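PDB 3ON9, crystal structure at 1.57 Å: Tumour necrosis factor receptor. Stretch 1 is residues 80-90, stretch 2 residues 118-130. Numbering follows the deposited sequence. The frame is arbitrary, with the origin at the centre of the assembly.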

# COMPACT_ATOMS: atom_id res chain seq x y z
N GLN A 80 9.79 13.97 8.57
CA GLN A 80 8.36 13.80 8.33
C GLN A 80 8.12 12.74 7.25
O GLN A 80 8.38 12.97 6.08
CB GLN A 80 7.72 15.13 7.93
CG GLN A 80 7.84 16.24 8.97
CD GLN A 80 7.20 15.89 10.32
OE1 GLN A 80 6.04 15.47 10.38
NE2 GLN A 80 7.96 16.06 11.39
N CYS A 81 7.63 11.58 7.67
CA CYS A 81 7.42 10.45 6.76
C CYS A 81 6.36 10.80 5.71
O CYS A 81 5.28 11.29 6.04
CB CYS A 81 6.98 9.23 7.57
SG CYS A 81 6.52 7.77 6.59
N LYS A 82 6.70 10.60 4.44
CA LYS A 82 5.78 10.87 3.34
C LYS A 82 5.60 9.59 2.52
O LYS A 82 6.54 9.12 1.87
CB LYS A 82 6.33 12.01 2.46
CG LYS A 82 6.50 13.34 3.21
CD LYS A 82 7.36 14.35 2.44
CE LYS A 82 8.84 14.16 2.73
NZ LYS A 82 9.22 14.66 4.09
N ILE A 83 4.40 9.01 2.56
CA ILE A 83 4.08 7.82 1.78
C ILE A 83 3.29 8.22 0.55
O ILE A 83 2.20 8.79 0.66
CB ILE A 83 3.26 6.81 2.60
CG1 ILE A 83 4.08 6.26 3.77
CG2 ILE A 83 2.75 5.68 1.72
CD1 ILE A 83 5.22 5.33 3.35
N ASN A 84 3.85 7.97 -0.64
CA ASN A 84 3.11 8.19 -1.88
C ASN A 84 2.89 6.87 -2.57
O ASN A 84 3.78 6.02 -2.62
CB ASN A 84 3.86 9.14 -2.83
CG ASN A 84 3.99 10.55 -2.29
OD1 ASN A 84 3.12 11.02 -1.54
ND2 ASN A 84 5.06 11.23 -2.68
N LEU A 85 1.71 6.69 -3.13
CA LEU A 85 1.35 5.45 -3.76
C LEU A 85 0.59 5.77 -5.03
O LEU A 85 -0.33 6.57 -5.01
CB LEU A 85 0.43 4.66 -2.82
CG LEU A 85 0.18 3.20 -3.13
CD1 LEU A 85 1.49 2.39 -3.00
CD2 LEU A 85 -0.89 2.65 -2.19
N GLU A 86 0.98 5.14 -6.13
CA GLU A 86 0.28 5.32 -7.40
C GLU A 86 -0.07 3.96 -7.97
O GLU A 86 0.77 3.06 -8.01
CB GLU A 86 1.17 6.08 -8.39
CG GLU A 86 0.58 6.17 -9.80
CD GLU A 86 1.64 6.42 -10.86
OE1 GLU A 86 1.79 7.60 -11.28
OE2 GLU A 86 2.34 5.46 -11.27
N ILE A 87 -1.33 3.80 -8.37
CA ILE A 87 -1.77 2.61 -9.07
C ILE A 87 -1.99 2.98 -10.53
O ILE A 87 -2.86 3.80 -10.86
CB ILE A 87 -3.08 2.04 -8.44
CG1 ILE A 87 -2.85 1.62 -6.98
CG2 ILE A 87 -3.59 0.84 -9.26
CD1 ILE A 87 -2.92 2.75 -5.96
N LYS A 88 -1.19 2.38 -11.42
CA LYS A 88 -1.19 2.74 -12.84
C LYS A 88 -1.76 1.63 -13.71
O LYS A 88 -1.18 0.54 -13.80
CB LYS A 88 0.23 3.11 -13.29
CG LYS A 88 0.44 3.18 -14.81
CD LYS A 88 -0.41 4.29 -15.43
CE LYS A 88 0.12 4.71 -16.80
NZ LYS A 88 0.24 3.56 -17.76
N CYS A 89 -2.90 1.91 -14.34
CA CYS A 89 -3.53 0.99 -15.29
C CYS A 89 -2.80 1.05 -16.62
O CYS A 89 -2.32 2.10 -17.01
CB CYS A 89 -4.98 1.38 -15.57
SG CYS A 89 -6.11 1.22 -14.15
N ASN A 90 -2.79 -0.06 -17.34
CA ASN A 90 -2.05 -0.17 -18.58
C ASN A 90 -2.28 0.99 -19.54
O ASN A 90 -1.31 1.56 -20.05
CB ASN A 90 -2.35 -1.49 -19.29
CG ASN A 90 -1.58 -1.62 -20.58
OD1 ASN A 90 -0.36 -1.88 -20.57
ND2 ASN A 90 -2.27 -1.40 -21.70
N ASP A 118 -9.08 3.79 -15.39
CA ASP A 118 -10.31 3.30 -14.79
C ASP A 118 -10.47 1.79 -14.96
O ASP A 118 -11.59 1.28 -15.06
CB ASP A 118 -11.51 4.03 -15.39
CG ASP A 118 -11.60 3.90 -16.89
OD1 ASP A 118 -10.73 3.22 -17.49
OD2 ASP A 118 -12.54 4.47 -17.49
N CYS A 119 -9.35 1.07 -14.95
CA CYS A 119 -9.36 -0.37 -15.17
C CYS A 119 -9.90 -1.15 -13.97
O CYS A 119 -10.25 -2.33 -14.11
CB CYS A 119 -7.96 -0.88 -15.55
SG CYS A 119 -6.68 -0.73 -14.27
N LEU A 120 -9.98 -0.51 -12.81
CA LEU A 120 -10.49 -1.20 -11.62
C LEU A 120 -11.91 -0.79 -11.27
O LEU A 120 -12.23 0.40 -11.23
CB LEU A 120 -9.59 -0.97 -10.41
CG LEU A 120 -8.16 -1.48 -10.54
CD1 LEU A 120 -7.37 -1.13 -9.28
CD2 LEU A 120 -8.13 -2.98 -10.79
N SER A 121 -12.76 -1.78 -10.99
CA SER A 121 -14.10 -1.51 -10.46
C SER A 121 -14.05 -1.30 -8.95
O SER A 121 -14.90 -0.59 -8.40
CB SER A 121 -15.05 -2.65 -10.82
OG SER A 121 -14.72 -3.84 -10.15
N ASN A 122 -13.07 -1.89 -8.27
CA ASN A 122 -12.88 -1.67 -6.84
C ASN A 122 -11.41 -1.53 -6.54
O ASN A 122 -10.61 -2.35 -6.98
CB ASN A 122 -13.41 -2.85 -5.99
CG ASN A 122 -14.83 -3.25 -6.34
OD1 ASN A 122 -15.10 -3.77 -7.42
ND2 ASN A 122 -15.74 -3.07 -5.38
N LEU A 123 -11.05 -0.50 -5.78
CA LEU A 123 -9.67 -0.28 -5.36
C LEU A 123 -9.71 0.18 -3.92
O LEU A 123 -10.33 1.20 -3.61
CB LEU A 123 -9.02 0.79 -6.24
CG LEU A 123 -7.65 1.33 -5.79
CD1 LEU A 123 -6.63 0.18 -5.63
CD2 LEU A 123 -7.13 2.38 -6.77
N ASP A 124 -9.06 -0.57 -3.04
CA ASP A 124 -8.96 -0.21 -1.63
C ASP A 124 -7.48 -0.06 -1.30
O ASP A 124 -6.66 -0.89 -1.70
CB ASP A 124 -9.53 -1.32 -0.74
CG ASP A 124 -10.97 -1.65 -1.04
OD1 ASP A 124 -11.79 -0.72 -1.20
OD2 ASP A 124 -11.29 -2.85 -1.11
N VAL A 125 -7.15 0.99 -0.56
CA VAL A 125 -5.79 1.19 -0.08
C VAL A 125 -5.82 1.43 1.43
O VAL A 125 -6.66 2.18 1.93
CB VAL A 125 -5.13 2.38 -0.78
CG1 VAL A 125 -3.77 2.68 -0.16
CG2 VAL A 125 -4.99 2.07 -2.26
N TYR A 126 -4.92 0.77 2.15
CA TYR A 126 -4.71 1.06 3.56
C TYR A 126 -3.24 1.36 3.79
O TYR A 126 -2.37 0.59 3.40
CB TYR A 126 -5.13 -0.11 4.44
CG TYR A 126 -6.52 -0.64 4.15
CD1 TYR A 126 -7.64 -0.11 4.78
CD2 TYR A 126 -6.69 -1.68 3.25
CE1 TYR A 126 -8.92 -0.62 4.50
CE2 TYR A 126 -7.95 -2.18 2.97
CZ TYR A 126 -9.05 -1.66 3.59
OH TYR A 126 -10.29 -2.19 3.28
N ILE A 127 -2.98 2.50 4.43
CA ILE A 127 -1.62 2.82 4.87
C ILE A 127 -1.69 2.88 6.39
O ILE A 127 -2.41 3.70 6.95
CB ILE A 127 -1.17 4.16 4.30
CG1 ILE A 127 -1.20 4.10 2.77
CG2 ILE A 127 0.26 4.48 4.80
CD1 ILE A 127 -1.01 5.43 2.09
N VAL A 128 -0.94 1.99 7.04
CA VAL A 128 -1.10 1.76 8.47
C VAL A 128 0.22 1.96 9.19
O VAL A 128 1.20 1.27 8.90
CB VAL A 128 -1.64 0.35 8.72
CG1 VAL A 128 -1.83 0.11 10.22
CG2 VAL A 128 -2.96 0.15 7.98
N TYR A 129 0.24 2.91 10.10
CA TYR A 129 1.41 3.18 10.90
C TYR A 129 1.17 2.67 12.31
O TYR A 129 0.15 3.00 12.93
CB TYR A 129 1.66 4.68 10.97
CG TYR A 129 1.72 5.40 9.64
CD1 TYR A 129 2.94 5.70 9.05
CD2 TYR A 129 0.55 5.79 8.98
CE1 TYR A 129 3.01 6.37 7.86
CE2 TYR A 129 0.62 6.47 7.77
CZ TYR A 129 1.85 6.76 7.22
OH TYR A 129 1.94 7.45 6.04
N ALA A 130 2.09 1.86 12.81
CA ALA A 130 1.96 1.30 14.15
C ALA A 130 3.24 1.40 14.96
O ALA A 130 4.33 1.13 14.45
CB ALA A 130 1.51 -0.16 14.08

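The strand of stretch 1, which runs to Cys89, and the strand of residues 122-130 run antiparallel, with 163° between their N-to-C directions, but they are not neighbours in one sheet. Their axes come no closer than 9.9 Å, about twice the spacing of hydrogen-bonded strands, and no hydrogen bond crosses between the stretches. The pairing is therefore face-to-face packing through side chains, which buries 471 Å² summed over both sides. The register descends in steps of two, from Ile83 opposite Ile127 (CA to CA, 8.2 Å) through Leu85 opposite Val125 (CA to CA, 9.1 Å) to Ile87 opposite Leu123 (CA to CA, 9.2 Å). This is the periodicity expected when alternate residues of a strand face the same way.

At the N-terminal end of the contact, Cys81 has its CA-to-CB bond directed toward stretch 2, and its SG lies 4.0 Å from CE1 of Tyr129. SG of Cys81 sits 83° off the normal of the Tyr129 ring, 5.3 Å from its centroid, so it meets the ring at its edge. Lys82 points away; its NZ instead donates a 2.7 Å hydrogen bond to the backbone O of Gln80, folding the long side chain back along its own stretch.

Ile83 makes two contacts. Its CG2 packs 3.8 Å from CD1 of Ile127, an aliphatic pairing, while its CG1 lies 3.3 Å from OH of Tyr129 and 4.1 Å from CZ of the same ring. The closest of these approaches is to a polar atom, but a carbon cannot satisfy it; the hydroxyl is hydrogen-bonded elsewhere in the structure.

Asn84 points away, and Leu85 turns inward again. With chi1 t and chi2 p, it places CD2 3.5 Å from CG1 of Val125, the tightest carbon-carbon contact of the interface.

Ile87 reaches several partners at looser spacing: CG2 is 4.3 Å from CD1 of Leu120, CG1 is 4.3 Å from CD1 of Leu123, and CD1 is 4.3 Å from CG2 of Val125. These are dispersion contacts between apolar groups, which gain from being shielded from water. Lys88 points away, with its NZ donating a 3.0 Å hydrogen bond to O of Cys89.

At Cys89 the packing gives way to a covalent bond. Its SG is 2.0 Å from SG of Cys119, with chi3 at -79°, near the ±90° preferred by disulfides. The CA atoms of Cys89 and Cys119 are only 6.0 Å apart, much closer than the strand pairs, so the backbones converge at this crosslink. Cys89 also has the largest area covered by the other stretch, 76 Å².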